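Local coordinates for arginine decarboxylase, A207R protein (Paramecium bursaria Chlorella virus 1, PDB 2NVA) that decarboxylates arginine to agmatine with the help of a pyridoxal 5'-phosphate cofactor, as a viral member of the ornithine decarboxylase-like family, at residues His12-Ser23 with Phe364-Ile372. Numbering follows the deposited sequence.
Sequences HPHQTKSFYVSS and FGEYDVYYI
Tyr370, Lys17 and Tyr20 bury the most surface where strand 18-22, near the N-terminus, lies parallel to the C-terminal strand 367-371 in the mixed beta sheet, a part of the fold distinct from the cofactor-binding TIM barrel. The pair is a worked example of how the two ends of a chain can be joined in one sheet: strand 18-22 lies between strand 367-371, parallel to it, and strand 262-274, which runs antiparallel. Five backbone hydrogen bonds alternate along the parallel ladder; the straightest, from Tyr370 N to Tyr20 O, spans 2.8 Å at 175°.

On one face Tyr370 is the hub of an aromatic cluster. With CG anti to its carbonyl carbon (chi1 -72°), its ring leans across the neighbouring strand and turns an edge to the face of Phe19, in an offset T-shaped pair with planes at 84° and CD2 of Tyr370 3.6 Å from CD1 of Phe19. Another part of its rim meets the face of His12, and Tyr370 OH lies 3.5 Å from His12 CG. Helix 2-11 backs this cluster through Val5, Ile8 and Leu9.

Lys17 crosses Asp368 at about a right angle, its CD 3.7 Å from Asp368 OD1, before a bend at chi4 brings NZ to a salt bridge with Glu366 OE1, 3.2 Å away, its hydrogen bond weak. The Asp368 carboxylate, not in contact with NZ, probably also favours the positive charge of Lys17.

The reverse face carries Tyr20, whose rim points at the face of Tyr367 in a second T-shaped pair, with Tyr20 CD2 3.5 Å from Tyr367 CD1. Near Ser18, a water accepts from Ser18 N at 2.9 Å and donates to Glu366 O at 2.8 Å.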
# COMPACT_ATOMS: atom_id res chain seq x y z
N HIS A 12 -10.37 -7.53 -27.56
CA HIS A 12 -9.68 -6.28 -27.22
C HIS A 12 -8.18 -6.44 -27.47
O HIS A 12 -7.40 -6.49 -26.51
CB HIS A 12 -9.99 -5.88 -25.76
CG HIS A 12 -11.44 -5.62 -25.52
ND1 HIS A 12 -12.34 -6.63 -25.27
CD2 HIS A 12 -12.15 -4.47 -25.53
CE1 HIS A 12 -13.56 -6.12 -25.13
NE2 HIS A 12 -13.46 -4.80 -25.28
N PRO A 13 -7.77 -6.55 -28.75
CA PRO A 13 -6.38 -6.86 -29.04
C PRO A 13 -5.40 -5.75 -28.63
O PRO A 13 -4.20 -5.97 -28.61
CB PRO A 13 -6.37 -7.08 -30.55
CG PRO A 13 -7.51 -6.29 -31.05
CD PRO A 13 -8.55 -6.39 -30.00
N HIS A 14 -5.91 -4.56 -28.31
CA HIS A 14 -5.03 -3.48 -27.88
C HIS A 14 -5.02 -3.28 -26.37
O HIS A 14 -4.55 -2.25 -25.86
CB HIS A 14 -5.35 -2.21 -28.66
CG HIS A 14 -5.11 -2.40 -30.12
ND1 HIS A 14 -6.06 -2.14 -31.08
CD2 HIS A 14 -4.05 -2.96 -30.76
CE1 HIS A 14 -5.57 -2.46 -32.27
NE2 HIS A 14 -4.36 -2.96 -32.10
N GLN A 15 -5.51 -4.29 -25.67
CA GLN A 15 -5.44 -4.31 -24.20
C GLN A 15 -3.98 -4.19 -23.75
O GLN A 15 -3.12 -4.95 -24.21
CB GLN A 15 -6.09 -5.59 -23.65
CG GLN A 15 -6.15 -5.68 -22.11
CD GLN A 15 -7.02 -4.61 -21.47
OE1 GLN A 15 -6.65 -4.05 -20.43
NE2 GLN A 15 -8.16 -4.32 -22.07
N THR A 16 -3.68 -3.22 -22.88
CA THR A 16 -2.32 -3.13 -22.35
C THR A 16 -2.27 -3.23 -20.83
O THR A 16 -1.41 -3.92 -20.30
CB THR A 16 -1.54 -1.86 -22.79
OG1 THR A 16 -2.27 -0.69 -22.42
CG2 THR A 16 -1.35 -1.85 -24.28
N LYS A 17 -3.17 -2.54 -20.14
CA LYS A 17 -3.25 -2.58 -18.67
C LYS A 17 -3.64 -3.97 -18.18
O LYS A 17 -4.31 -4.71 -18.88
CB LYS A 17 -4.31 -1.62 -18.14
CG LYS A 17 -4.20 -0.18 -18.57
CD LYS A 17 -5.31 0.59 -17.86
CE LYS A 17 -5.66 1.86 -18.57
NZ LYS A 17 -4.57 2.86 -18.50
N SER A 18 -3.23 -4.30 -16.95
CA SER A 18 -3.76 -5.49 -16.30
C SER A 18 -5.27 -5.30 -16.12
O SER A 18 -5.76 -4.17 -16.15
CB SER A 18 -3.09 -5.72 -14.96
OG SER A 18 -3.36 -4.63 -14.08
N PHE A 19 -6.01 -6.39 -15.98
CA PHE A 19 -7.47 -6.26 -15.89
C PHE A 19 -8.11 -7.34 -15.01
O PHE A 19 -7.69 -8.50 -15.03
CB PHE A 19 -8.14 -6.20 -17.29
CG PHE A 19 -7.92 -7.43 -18.16
CD1 PHE A 19 -8.87 -8.47 -18.18
CD2 PHE A 19 -6.79 -7.54 -18.98
CE1 PHE A 19 -8.68 -9.59 -19.01
CE2 PHE A 19 -6.59 -8.66 -19.79
CZ PHE A 19 -7.54 -9.69 -19.81
N TYR A 20 -9.11 -6.92 -14.25
CA TYR A 20 -9.93 -7.84 -13.47
C TYR A 20 -11.06 -8.33 -14.36
O TYR A 20 -11.63 -7.55 -15.13
CB TYR A 20 -10.53 -7.13 -12.26
CG TYR A 20 -9.50 -6.79 -11.22
CD1 TYR A 20 -9.21 -7.68 -10.17
CD2 TYR A 20 -8.81 -5.59 -11.26
CE1 TYR A 20 -8.26 -7.38 -9.21
CE2 TYR A 20 -7.84 -5.28 -10.30
CZ TYR A 20 -7.57 -6.18 -9.28
OH TYR A 20 -6.62 -5.87 -8.33
N VAL A 21 -11.37 -9.63 -14.27
CA VAL A 21 -12.58 -10.17 -14.89
C VAL A 21 -13.49 -10.60 -13.75
O VAL A 21 -13.16 -11.54 -13.01
CB VAL A 21 -12.29 -11.37 -15.84
CG1 VAL A 21 -13.59 -11.91 -16.46
CG2 VAL A 21 -11.27 -10.96 -16.91
N SER A 22 -14.61 -9.91 -13.62
CA SER A 22 -15.47 -10.05 -12.44
C SER A 22 -16.81 -10.65 -12.82
O SER A 22 -17.37 -10.30 -13.86
CB SER A 22 -15.67 -8.68 -11.79
OG SER A 22 -14.40 -8.14 -11.43
N SER A 23 -17.32 -11.54 -11.98
CA SER A 23 -18.58 -12.22 -12.28
C SER A 23 -19.61 -12.10 -11.16
O SER A 23 -19.53 -12.81 -10.15
CB SER A 23 -18.36 -13.70 -12.61
OG SER A 23 -17.43 -14.25 -11.69
N PHE A 364 2.57 3.40 -11.70
CA PHE A 364 1.83 2.21 -12.14
C PHE A 364 0.50 2.11 -11.39
O PHE A 364 0.01 3.13 -10.89
CB PHE A 364 2.67 0.94 -11.95
CG PHE A 364 3.96 0.96 -12.71
CD1 PHE A 364 3.95 0.97 -14.11
CD2 PHE A 364 5.18 0.99 -12.04
CE1 PHE A 364 5.14 0.98 -14.84
CE2 PHE A 364 6.39 1.02 -12.77
CZ PHE A 364 6.38 1.01 -14.15
N GLY A 365 -0.10 0.92 -11.31
CA GLY A 365 -1.33 0.77 -10.53
C GLY A 365 -2.62 0.84 -11.32
O GLY A 365 -3.69 0.60 -10.77
N GLU A 366 -2.53 1.14 -12.61
CA GLU A 366 -3.74 1.23 -13.44
C GLU A 366 -4.23 -0.16 -13.81
O GLU A 366 -3.44 -1.10 -13.96
CB GLU A 366 -3.49 2.08 -14.68
CG GLU A 366 -3.16 3.53 -14.34
CD GLU A 366 -3.52 4.48 -15.43
OE1 GLU A 366 -2.79 4.52 -16.45
OE2 GLU A 366 -4.54 5.21 -15.27
N TYR A 367 -5.55 -0.27 -13.95
CA TYR A 367 -6.16 -1.53 -14.36
C TYR A 367 -7.52 -1.26 -14.97
O TYR A 367 -8.15 -0.24 -14.68
CB TYR A 367 -6.29 -2.51 -13.17
CG TYR A 367 -7.14 -1.99 -12.03
CD1 TYR A 367 -8.51 -2.19 -12.02
CD2 TYR A 367 -6.56 -1.31 -10.96
CE1 TYR A 367 -9.31 -1.71 -10.99
CE2 TYR A 367 -7.35 -0.83 -9.92
CZ TYR A 367 -8.72 -1.03 -9.94
OH TYR A 367 -9.51 -0.56 -8.90
N ASP A 368 -7.95 -2.19 -15.81
CA ASP A 368 -9.33 -2.19 -16.33
C ASP A 368 -10.17 -3.24 -15.60
O ASP A 368 -9.64 -4.10 -14.91
CB ASP A 368 -9.32 -2.50 -17.83
CG ASP A 368 -8.68 -1.39 -18.66
OD1 ASP A 368 -8.92 -0.20 -18.35
OD2 ASP A 368 -7.95 -1.71 -19.62
N VAL A 369 -11.49 -3.17 -15.78
CA VAL A 369 -12.38 -4.17 -15.21
C VAL A 369 -13.37 -4.60 -16.29
O VAL A 369 -14.03 -3.76 -16.90
CB VAL A 369 -13.15 -3.63 -13.97
CG1 VAL A 369 -13.99 -4.73 -13.35
CG2 VAL A 369 -12.18 -3.07 -12.91
N TYR A 370 -13.48 -5.91 -16.51
CA TYR A 370 -14.47 -6.47 -17.43
C TYR A 370 -15.45 -7.31 -16.64
O TYR A 370 -15.04 -8.14 -15.83
CB TYR A 370 -13.79 -7.38 -18.45
CG TYR A 370 -12.96 -6.63 -19.48
CD1 TYR A 370 -13.54 -6.10 -20.62
CD2 TYR A 370 -11.59 -6.48 -19.30
CE1 TYR A 370 -12.78 -5.42 -21.58
CE2 TYR A 370 -10.82 -5.80 -20.23
CZ TYR A 370 -11.41 -5.25 -21.35
OH TYR A 370 -10.64 -4.60 -22.29
N TYR A 371 -16.74 -7.09 -16.86
CA TYR A 371 -17.77 -7.87 -16.19
C TYR A 371 -18.33 -8.92 -17.15
O TYR A 371 -18.58 -8.63 -18.32
CB TYR A 371 -18.90 -6.98 -15.67
CG TYR A 371 -18.40 -5.91 -14.73
CD1 TYR A 371 -18.10 -6.22 -13.41
CD2 TYR A 371 -18.20 -4.60 -15.18
CE1 TYR A 371 -17.62 -5.25 -12.54
CE2 TYR A 371 -17.72 -3.62 -14.32
CZ TYR A 371 -17.44 -3.95 -13.00
OH TYR A 371 -16.96 -2.98 -12.15
N ILE A 372 -18.49 -10.14 -16.64
CA ILE A 372 -19.05 -11.24 -17.44
C ILE A 372 -20.31 -11.77 -16.77
O ILE A 372 -20.66 -11.38 -15.66
CB ILE A 372 -18.03 -12.37 -17.65
CG1 ILE A 372 -17.52 -12.89 -16.29
CG2 ILE A 372 -16.88 -11.88 -18.56
CD1 ILE A 372 -16.83 -14.23 -16.36
OXT ILE A 372 -21.02 -12.63 -17.32
O HOH W 1 -5.38 -1.23 -21.64
O HOH W 2 -1.52 -2.55 -15.39